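PDB 6ECX: StiE protein from Stigmatella aurantiaca, which probably takes part in making a polyketide antibiotic as a multidomain enzyme, this piece being its O-methyltransferase domain, which binds the methyl donor S-adenosylmethionine. Local coordinates for residues L189-F194 and V286-Q291; Q216-F221 and L304-F309; S223-L228 and K292-R297. All blocks are in the same frame, centred on the assembly; numbering follows the deposited sequence.

Interaction 1. Residues L189-F194 and V286-Q291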
loop_
_atom_site.group_PDB
_atom_site.type_symbol
_atom_site.label_atom_id
_atom_site.label_comp_id
_atom_site.label_asym_id
_atom_site.label_seq_id
_atom_site.Cartn_x
_atom_site.Cartn_y
_atom_site.Cartn_z
ATOM N N LEU A 189 11.906 2.174 -3.932
ATOM C CA LEU A 189 10.908 1.633 -3.002
ATOM C C LEU A 189 9.668 2.491 -3.159
ATOM O O LEU A 189 9.758 3.717 -3.042
ATOM C CB LEU A 189 11.420 1.714 -1.562
ATOM C CG LEU A 189 10.435 1.467 -0.409
ATOM C CD1 LEU A 189 9.931 0.014 -0.446
ATOM C CD2 LEU A 189 11.110 1.803 0.908
ATOM N N ILE A 190 8.526 1.889 -3.494
ATOM C CA ILE A 190 7.282 2.645 -3.521
ATOM C C ILE A 190 6.347 2.038 -2.477
ATOM O O ILE A 190 6.247 0.813 -2.354
ATOM C CB ILE A 190 6.643 2.721 -4.923
ATOM C CG1 ILE A 190 6.399 1.359 -5.527
ATOM C CG2 ILE A 190 7.537 3.599 -5.908
ATOM C CD1 ILE A 190 5.725 1.464 -6.924
ATOM N N MET A 191 5.721 2.900 -1.684
ATOM C CA MET A 191 4.890 2.438 -0.591
ATOM C C MET A 191 3.639 3.282 -0.527
ATOM O O MET A 191 3.657 4.470 -0.855
ATOM C CB MET A 191 5.610 2.527 0.752
ATOM C CG MET A 191 6.620 1.446 0.988
ATOM S SD MET A 191 7.458 1.781 2.534
ATOM C CE MET A 191 6.161 2.549 3.492
ATOM N N ALA A 192 2.541 2.639 -0.142
ATOM C CA ALA A 192 1.348 3.329 0.309
ATOM C C ALA A 192 1.203 3.025 1.792
ATOM O O ALA A 192 1.225 1.852 2.187
ATOM C CB ALA A 192 0.112 2.872 -0.476
ATOM N N ASP A 193 1.105 4.071 2.607
ATOM C CA ASP A 193 0.974 3.880 4.045
ATOM C C ASP A 193 0.538 5.192 4.687
ATOM O O ASP A 193 0.333 6.206 4.011
ATOM C CB ASP A 193 2.263 3.350 4.669
ATOM C CG ASP A 193 1.989 2.257 5.692
ATOM O OD1 ASP A 193 1.159 2.488 6.585
ATOM O OD2 ASP A 193 2.572 1.163 5.581
ATOM N N PHE A 194 0.368 5.144 6.002
ATOM C CA PHE A 194 -0.174 6.253 6.772
ATOM C C PHE A 194 0.920 7.026 7.490
ATOM O O PHE A 194 1.878 6.440 8.007
ATOM C CB PHE A 194 -1.177 5.752 7.801
ATOM C CG PHE A 194 -2.405 5.180 7.195
ATOM C CD1 PHE A 194 -3.467 6.003 6.845
ATOM C CD2 PHE A 194 -2.501 3.819 6.962
ATOM C CE1 PHE A 194 -4.607 5.476 6.274
ATOM C CE2 PHE A 194 -3.644 3.278 6.400
ATOM C CZ PHE A 194 -4.698 4.104 6.055
ATOM N N VAL A 286 -0.454 8.303 2.269
ATOM C CA VAL A 286 0.657 8.903 1.534
ATOM C C VAL A 286 1.249 7.870 0.592
ATOM O O VAL A 286 1.392 6.697 0.953
ATOM C CB VAL A 286 1.728 9.450 2.501
ATOM C CG1 VAL A 286 2.931 9.951 1.717
ATOM C CG2 VAL A 286 1.128 10.573 3.370
ATOM N N LEU A 287 1.588 8.304 -0.620
ATOM C CA LEU A 287 2.187 7.434 -1.620
ATOM C C LEU A 287 3.655 7.870 -1.749
ATOM O O LEU A 287 3.952 8.912 -2.347
ATOM C CB LEU A 287 1.424 7.532 -2.941
ATOM C CG LEU A 287 -0.113 7.460 -2.849
ATOM C CD1 LEU A 287 -0.761 7.635 -4.215
ATOM C CD2 LEU A 287 -0.576 6.150 -2.214
ATOM N N PHE A 288 4.551 7.065 -1.167
ATOM C CA PHE A 288 5.969 7.374 -1.041
ATOM C C PHE A 288 6.712 6.926 -2.295
ATOM O O PHE A 288 6.502 5.811 -2.785
ATOM C CB PHE A 288 6.599 6.650 0.152
ATOM C CG PHE A 288 5.978 6.966 1.501
ATOM C CD1 PHE A 288 4.800 6.342 1.908
ATOM C CD2 PHE A 288 6.624 7.810 2.393
ATOM C CE1 PHE A 288 4.258 6.601 3.157
ATOM C CE2 PHE A 288 6.097 8.073 3.643
ATOM C CZ PHE A 288 4.907 7.470 4.029
ATOM N N HIS A 289 7.610 7.774 -2.790
ATOM C CA HIS A 289 8.618 7.348 -3.757
ATOM C C HIS A 289 9.991 7.560 -3.126
ATOM O O HIS A 289 10.366 8.697 -2.820
ATOM C CB HIS A 289 8.505 8.117 -5.075
ATOM C CG HIS A 289 9.431 7.618 -6.141
ATOM N ND1 HIS A 289 10.675 8.168 -6.365
ATOM C CD2 HIS A 289 9.308 6.599 -7.025
ATOM C CE1 HIS A 289 11.278 7.517 -7.344
ATOM N NE2 HIS A 289 10.467 6.563 -7.766
ATOM N N VAL A 290 10.731 6.470 -2.945
ATOM C CA VAL A 290 11.957 6.426 -2.159
ATOM C C VAL A 290 13.058 5.822 -3.026
ATOM O O VAL A 290 12.800 4.908 -3.819
ATOM C CB VAL A 290 11.732 5.585 -0.880
ATOM C CG1 VAL A 290 13.005 5.434 -0.047
ATOM C CG2 VAL A 290 10.566 6.196 -0.046
ATOM N N GLN A 291 14.291 6.311 -2.869
ATOM C CA GLN A 291 15.425 5.758 -3.604
ATOM C C GLN A 291 16.525 5.314 -2.638
ATOM O O GLN A 291 16.838 6.009 -1.680
ATOM C CB GLN A 291 15.983 6.772 -4.618
ATOM C CG GLN A 291 17.076 6.165 -5.509
ATOM C CD GLN A 291 17.676 7.165 -6.469
ATOM O OE1 GLN A 291 17.550 8.368 -6.284
ATOM N NE2 GLN A 291 18.287 6.669 -7.530
#

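Interaction 2. Residues Q216-F221 and L304-F309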
loop_
_atom_site.group_PDB
_atom_site.type_symbol
_atom_site.label_atom_id
_atom_site.label_comp_id
_atom_site.label_asym_id
_atom_site.label_seq_id
_atom_site.Cartn_x
_atom_site.Cartn_y
_atom_site.Cartn_z
ATOM N N GLN A 216 9.486 9.421 12.641
ATOM C CA GLN A 216 9.699 7.990 12.805
ATOM C C GLN A 216 9.953 7.315 11.471
ATOM O O GLN A 216 10.896 6.525 11.348
ATOM C CB GLN A 216 8.506 7.372 13.523
ATOM C CG GLN A 216 8.542 7.637 15.006
ATOM C CD GLN A 216 7.302 7.117 15.691
ATOM O OE1 GLN A 216 6.192 7.319 15.207
ATOM N NE2 GLN A 216 7.484 6.436 16.817
ATOM N N TRP A 217 9.146 7.627 10.448
ATOM C CA TRP A 217 9.452 7.152 9.096
ATOM C C TRP A 217 10.843 7.599 8.656
ATOM O O TRP A 217 11.595 6.821 8.062
ATOM C CB TRP A 217 8.430 7.662 8.078
ATOM C CG TRP A 217 7.071 6.983 8.097
ATOM C CD1 TRP A 217 5.871 7.570 8.377
ATOM C CD2 TRP A 217 6.781 5.610 7.799
ATOM N NE1 TRP A 217 4.850 6.649 8.278
ATOM C CE2 TRP A 217 5.381 5.438 7.933
ATOM C CE3 TRP A 217 7.563 4.507 7.446
ATOM C CZ2 TRP A 217 4.751 4.208 7.724
ATOM C CZ3 TRP A 217 6.934 3.279 7.234
ATOM C CH2 TRP A 217 5.541 3.144 7.375
ATOM N N ASN A 218 11.172 8.873 8.892
ATOM C CA ASN A 218 12.481 9.405 8.526
ATOM C C ASN A 218 13.611 8.598 9.169
ATOM O O ASN A 218 14.595 8.257 8.506
ATOM C CB ASN A 218 12.570 10.887 8.924
ATOM C CG ASN A 218 13.767 11.578 8.289
ATOM O OD1 ASN A 218 14.555 10.918 7.624
ATOM N ND2 ASN A 218 13.898 12.894 8.480
ATOM N N LYS A 219 13.486 8.270 10.457
ATOM C CA LYS A 219 14.535 7.489 11.104
ATOM C C LYS A 219 14.704 6.133 10.426
ATOM O O LYS A 219 15.834 5.679 10.192
ATOM C CB LYS A 219 14.204 7.328 12.591
ATOM C CG LYS A 219 15.381 6.889 13.455
ATOM C CD LYS A 219 15.042 7.047 14.934
ATOM C CE LYS A 219 16.159 6.528 15.824
ATOM N NZ LYS A 219 17.444 7.236 15.555
ATOM N N LEU A 220 13.588 5.488 10.067
ATOM C CA LEU A 220 13.656 4.206 9.374
ATOM C C LEU A 220 14.355 4.338 8.032
ATOM O O LEU A 220 15.184 3.493 7.670
ATOM C CB LEU A 220 12.254 3.635 9.163
ATOM C CG LEU A 220 11.551 3.122 10.425
ATOM C CD1 LEU A 220 10.101 2.816 10.102
ATOM C CD2 LEU A 220 12.268 1.888 10.933
ATOM N N PHE A 221 13.976 5.346 7.242
ATOM C CA PHE A 221 14.614 5.511 5.931
ATOM C C PHE A 221 16.096 5.818 6.098
ATOM O O PHE A 221 16.948 5.166 5.497
ATOM C CB PHE A 221 13.951 6.639 5.124
ATOM C CG PHE A 221 12.514 6.377 4.722
ATOM C CD1 PHE A 221 11.927 5.133 4.915
ATOM C CD2 PHE A 221 11.744 7.403 4.173
ATOM C CE1 PHE A 221 10.592 4.911 4.549
ATOM C CE2 PHE A 221 10.420 7.198 3.809
ATOM C CZ PHE A 221 9.834 5.951 3.999
ATOM N N LEU A 304 17.671 15.866 4.519
ATOM C CA LEU A 304 16.969 15.994 3.247
ATOM C C LEU A 304 15.578 15.361 3.305
ATOM O O LEU A 304 14.604 15.951 2.824
ATOM C CB LEU A 304 17.825 15.356 2.140
ATOM C CG LEU A 304 19.190 16.045 1.899
ATOM C CD1 LEU A 304 20.340 15.121 1.289
ATOM C CD2 LEU A 304 18.957 17.265 1.054
ATOM N N ASN A 305 15.458 14.173 3.907
ATOM C CA ASN A 305 14.136 13.560 4.050
ATOM C C ASN A 305 13.186 14.458 4.824
ATOM O O ASN A 305 11.991 14.505 4.517
ATOM C CB ASN A 305 14.212 12.207 4.759
ATOM C CG ASN A 305 14.936 11.172 3.959
ATOM O OD1 ASN A 305 15.099 11.309 2.744
ATOM N ND2 ASN A 305 15.367 10.104 4.627
ATOM N N ALA A 306 13.684 15.119 5.879
ATOM C CA ALA A 306 12.812 15.931 6.718
ATOM C C ALA A 306 12.198 17.061 5.907
ATOM O O ALA A 306 11.013 17.375 6.060
ATOM C CB ALA A 306 13.585 16.488 7.916
ATOM N N LYS A 307 12.986 17.660 5.012
ATOM C CA LYS A 307 12.453 18.698 4.140
ATOM C C LYS A 307 11.369 18.133 3.231
ATOM O O LYS A 307 10.312 18.748 3.054
ATOM C CB LYS A 307 13.591 19.321 3.328
ATOM C CG LYS A 307 13.284 20.665 2.695
ATOM C CD LYS A 307 14.531 21.229 2.012
ATOM C CE LYS A 307 14.216 22.449 1.150
ATOM N NZ LYS A 307 15.341 22.781 0.217
ATOM N N GLN A 308 11.592 16.931 2.688
ATOM C CA GLN A 308 10.634 16.321 1.772
ATOM C C GLN A 308 9.357 15.880 2.487
ATOM O O GLN A 308 8.281 15.870 1.879
ATOM C CB GLN A 308 11.299 15.130 1.070
ATOM C CG GLN A 308 10.918 14.948 -0.382
ATOM C CD GLN A 308 11.079 16.221 -1.203
ATOM O OE1 GLN A 308 12.106 16.896 -1.134
ATOM N NE2 GLN A 308 10.053 16.554 -1.981
ATOM N N PHE A 309 9.454 15.501 3.763
ATOM C CA PHE A 309 8.269 15.109 4.520
ATOM C C PHE A 309 7.352 16.293 4.813
ATOM O O PHE A 309 6.185 16.086 5.159
ATOM C CB PHE A 309 8.668 14.446 5.843
ATOM C CG PHE A 309 8.807 12.941 5.777
ATOM C CD1 PHE A 309 7.694 12.128 5.564
ATOM C CD2 PHE A 309 10.039 12.341 5.978
ATOM C CE1 PHE A 309 7.820 10.742 5.524
ATOM C CE2 PHE A 309 10.174 10.954 5.937
ATOM C CZ PHE A 309 9.059 10.156 5.716
#

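Interaction 3. Residues S223-L228 and K292-R297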
loop_
_atom_site.group_PDB
_atom_site.type_symbol
_atom_site.label_atom_id
_atom_site.label_comp_id
_atom_site.label_asym_id
_atom_site.label_seq_id
_atom_site.Cartn_x
_atom_site.Cartn_y
_atom_site.Cartn_z
ATOM N N SER A 223 18.351 5.579 8.545
ATOM C CA SER A 223 19.177 4.531 9.148
ATOM C C SER A 223 19.410 3.362 8.206
ATOM O O SER A 223 20.224 2.483 8.516
ATOM C CB SER A 223 18.521 3.988 10.426
ATOM O OG SER A 223 18.178 5.063 11.274
ATOM N N ASN A 224 18.689 3.307 7.091
ATOM C CA ASN A 224 18.775 2.175 6.183
ATOM C C ASN A 224 19.020 2.630 4.742
ATOM O O ASN A 224 18.552 2.005 3.791
ATOM C CB ASN A 224 17.519 1.313 6.333
ATOM C CG ASN A 224 17.478 0.622 7.696
ATOM O OD1 ASN A 224 18.204 -0.340 7.905
ATOM N ND2 ASN A 224 16.678 1.138 8.635
ATOM N N HIS A 225 19.747 3.733 4.573
ATOM C CA HIS A 225 20.242 4.161 3.262
ATOM C C HIS A 225 19.107 4.458 2.288
ATOM O O HIS A 225 19.216 4.187 1.093
ATOM C CB HIS A 225 21.197 3.119 2.659
ATOM C CG HIS A 225 22.383 2.819 3.525
ATOM N ND1 HIS A 225 22.499 1.653 4.253
ATOM C CD2 HIS A 225 23.491 3.548 3.802
ATOM C CE1 HIS A 225 23.627 1.677 4.940
ATOM N NE2 HIS A 225 24.247 2.816 4.684
ATOM N N LEU A 226 18.026 5.068 2.777
ATOM C CA LEU A 226 16.868 5.358 1.938
ATOM C C LEU A 226 16.574 6.845 1.963
ATOM O O LEU A 226 16.549 7.464 3.036
ATOM C CB LEU A 226 15.632 4.560 2.402
ATOM C CG LEU A 226 15.754 3.039 2.279
ATOM C CD1 LEU A 226 14.652 2.315 3.060
ATOM C CD2 LEU A 226 15.740 2.617 0.802
ATOM N N ARG A 227 16.334 7.410 0.781
ATOM C CA ARG A 227 16.033 8.825 0.624
ATOM C C ARG A 227 14.621 8.975 0.080
ATOM O O ARG A 227 14.287 8.396 -0.960
ATOM C CB ARG A 227 17.033 9.513 -0.316
ATOM C CG ARG A 227 17.042 11.041 -0.174
ATOM C CD ARG A 227 18.099 11.675 -1.063
ATOM N NE ARG A 227 17.628 11.741 -2.443
ATOM C CZ ARG A 227 17.927 10.847 -3.376
ATOM N NH1 ARG A 227 17.440 10.979 -4.598
ATOM N NH2 ARG A 227 18.738 9.835 -3.096
ATOM N N LEU A 228 13.795 9.749 0.783
ATOM C CA LEU A 228 12.479 10.076 0.266
ATOM C C LEU A 228 12.627 11.058 -0.888
ATOM O O LEU A 228 13.153 12.161 -0.700
ATOM C CB LEU A 228 11.639 10.692 1.380
ATOM C CG LEU A 228 10.261 11.214 0.971
ATOM C CD1 LEU A 228 9.397 10.079 0.363
ATOM C CD2 LEU A 228 9.555 11.816 2.217
ATOM N N LYS A 292 17.119 4.149 -2.879
ATOM C CA LYS A 292 18.296 3.780 -2.094
ATOM C C LYS A 292 19.486 4.678 -2.434
ATOM O O LYS A 292 19.775 4.954 -3.608
ATOM C CB LYS A 292 18.672 2.317 -2.351
ATOM C CG LYS A 292 19.903 1.916 -1.574
ATOM C CD LYS A 292 20.117 0.421 -1.590
ATOM C CE LYS A 292 21.356 0.056 -0.779
ATOM N NZ LYS A 292 21.374 -1.419 -0.581
ATOM N N ASP A 293 20.187 5.130 -1.397
ATOM C CA ASP A 293 21.301 6.094 -1.516
ATOM C C ASP A 293 22.386 5.589 -0.559
ATOM O O ASP A 293 22.506 6.029 0.577
ATOM C CB ASP A 293 20.832 7.506 -1.156
ATOM C CG ASP A 293 21.861 8.579 -1.443
ATOM O OD1 ASP A 293 23.065 8.293 -1.617
ATOM O OD2 ASP A 293 21.441 9.751 -1.453
ATOM N N ARG A 294 23.188 4.648 -1.052
ATOM C CA ARG A 294 24.188 3.984 -0.224
ATOM C C ARG A 294 25.362 4.901 0.100
ATOM O O ARG A 294 25.986 4.764 1.159
ATOM C CB ARG A 294 24.676 2.721 -0.955
ATOM C CG ARG A 294 25.732 1.933 -0.227
ATOM C CD ARG A 294 25.177 1.367 1.076
ATOM N NE ARG A 294 26.181 0.606 1.816
ATOM C CZ ARG A 294 27.089 1.157 2.612
ATOM N NH1 ARG A 294 27.118 2.473 2.770
ATOM N NH2 ARG A 294 27.958 0.394 3.256
ATOM N N PHE A 295 25.672 5.841 -0.781
ATOM C CA PHE A 295 26.894 6.637 -0.675
ATOM C C PHE A 295 26.721 7.932 0.110
ATOM O O PHE A 295 27.710 8.648 0.306
ATOM C CB PHE A 295 27.431 6.942 -2.089
ATOM C CG PHE A 295 27.757 5.699 -2.897
ATOM C CD1 PHE A 295 28.240 4.551 -2.268
ATOM C CD2 PHE A 295 27.581 5.677 -4.274
ATOM C CE1 PHE A 295 28.551 3.401 -3.010
ATOM C CE2 PHE A 295 27.894 4.532 -5.034
ATOM C CZ PHE A 295 28.372 3.386 -4.393
ATOM N N SER A 296 25.511 8.255 0.570
ATOM C CA SER A 296 25.298 9.520 1.260
ATOM C C SER A 296 25.411 9.322 2.766
ATOM O O SER A 296 25.236 8.216 3.278
ATOM C CB SER A 296 23.938 10.117 0.891
ATOM O OG SER A 296 23.952 10.647 -0.437
ATOM N N ARG A 297 25.788 10.389 3.466
ATOM C CA ARG A 297 25.807 10.354 4.924
ATOM C C ARG A 297 24.391 10.193 5.451
ATOM O O ARG A 297 23.466 10.864 4.991
ATOM C CB ARG A 297 26.414 11.640 5.480
ATOM C CG ARG A 297 27.890 11.813 5.184
ATOM C CD ARG A 297 28.323 13.237 5.487
ATOM N NE ARG A 297 29.754 13.400 5.247
ATOM C CZ ARG A 297 30.651 13.590 6.210
ATOM N NH1 ARG A 297 30.266 13.645 7.480
ATOM N NH2 ARG A 297 31.930 13.732 5.905
#

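Interaction 1. Residues L189-F194 and V286-Q291
Phe288 lies against Met191 and Asp193 of the neighbouring antiparallel strand, and its ring can be followed atom by atom. CB sits 3.8 Å from Met191 O, the same oxygen that accepts the Phe288 backbone N-H at 2.8 Å. CG stands anti to the carbonyl carbon (chi1 -59°), and CD1 brings the ring edge to 3.5 Å from Met191 O and also touches Met191 CB; CE1, one atom further out, reaches Asp193 CB at 4.1 Å and Asp193 O. Val286 CG1 of the same strand covers the centre of one ring face.

Three hydrogen-bonded pairs, Leu189 with Val290, Met191 with Phe288 and Asp193 with Val286, give six backbone bonds. On the opposite face of the sheet, Ala192 CB meets Leu287 CD2 at 3.8 Å, and Ile190 CG2 meets the His289 ring at CD2, 3.7 Å away. The Asp193 carboxylate turns away from this partner strand to accept bonds from Tyr16 OH and Gly167 N.

The pair is the junction where antiparallel strand 283-292 is inserted between parallel strands 187-196 and 226-233, the hallmark of the class I methyltransferase fold. Strand 157-163 bonds to the far edge of 187-196 and strand 226-233 to that of 283-292; helix 64-80 packs on Ala192 and Leu287, and Trp217 of helix 214-222 meets the Phe288 ring on the sheet face that carries Met191 and Phe288.

Interaction 2. Residues Q216-F221 and L304-F309
Asn305 reaches across to Asn218, making the one hydrogen bond between 216-221 and 304-309, which lie on two roughly antiparallel helices. Its ND2 donates a hydrogen bond to Asn218 OD1 at 3.2 Å; the acceptor lies in the amide plane of Asn305, whereas the donor stands above the Asn218 carbonyl plane, and the two amide planes are 58° apart. The Asn305 CB is equally near, 3.2 Å from the same Asn218 OD1, and the ND2 also rests on Phe221 CB. Asn218 has its CG anti to the backbone N (chi1 -167°), which puts CG nearer the second helix.

Next in sequence, Ala306 puts its CB 3.7 Å from Asn218 ND2, which donates to Phe302 O, one turn earlier on the same helix as Ala306. One helical turn after Asn305, Phe309 sets its ring against Trp217, Asn218 and Phe221. CZ lies 3.5 Å from Trp217 CB and 3.8 Å from Phe221 CE2, while CE2 is 3.7 Å from Asn218 N. The Phe221 and Phe309 rings are nearly parallel, 20° apart, but slid so far that they hardly overlap.

The chemistry is thus divided: an aromatic patch around Phe309 supplies apolar packing, and a buried amide pair supplies polarity. Asn218 ND2 to Phe302 O is a second helix-to-helix bond, while Asn305 OD1, accepting from Leu228 N, reaches strand 226-233.

Interaction 3. Residues S223-L228 and K292-R297
The His225 imidazole carries Arg294 CD over the centre of one face, a CH-pi contact of 3.9 Å from Arg294 CD to the ring centroid, and has Asp293 O at its edge. Past CD the arginine runs beside the histidine in the same direction, and its guanidinium, its plane 31° from that of the ring, turns one face toward His225 CE1 and NE2. His225 NE2 comes within 3.5 Å of Arg294 NH1, at an angle too poor for a hydrogen bond. Arg294 was deposited in two conformers, so this arrangement describes one of them. The other flat group, the Arg227 guanidinium, has Asp293 CB at its edge and stands nearly upright on the Asp293 carboxylate, 86° between the planes. Its NH2 makes a salt bridge at 3.2 Å to Asp293 OD2 whose hydrogen bond is weak, and doubtful too because Arg227 also has two conformers.

The backbone holds more firmly. Asp293 N donates to His225 O at 2.8 Å, with the donor above the carbonyl plane, and Lys292 CA-H points at the same oxygen from 3.3 Å. Leu226 pairs with Lys292 as a non-hydrogen-bonded antiparallel pair, with Leu226 CD2 4.0 Å from Lys292 CA. Ser296 OG gives a bond of 2.8 Å to Asp293 OD1 on its syn side, 32° out of the carboxylate plane, spanning the turn before helix 298-309.

Polar ends dominate this surface end of the two strands. Asp180 receives both His225 ND1 and Lys292 NZ, the latter also bonded to Leu183 O. Asp180 would tend to favour positive charge on the imidazole, while nearby Arg294 and Lys292 would work against it, leaving its state open. Asp293 offers Arg227 a weaker charge partner, while Arg227 NH1 bonds to Gln291 OE1.

How the interactions relate
Strand 283-292 ties the set together: interaction 1 pairs it with 187-196, and interaction 3 continues from its end, where Gln291 N bonds to Arg227 O at 2.8 Å. Interaction 2 lies on the sheet face that carries Met191 and Phe288, its centre about 12 Å from that of interaction 1; Trp217 NE1 bonds to Phe194 O at 3.0 Å, and Phe309 CE1 packs on Phe288 CE2. Asn305 OD1 then links interaction 2 to Leu228 N at 2.8 Å. Interaction 1 is nearest the methyl donor, with the Ala192 side chain about 7 Å from S-adenosylmethionine, while Trp217 of interaction 2 is about 12 Å away. Interaction 3 lies at the surface, away from that pocket.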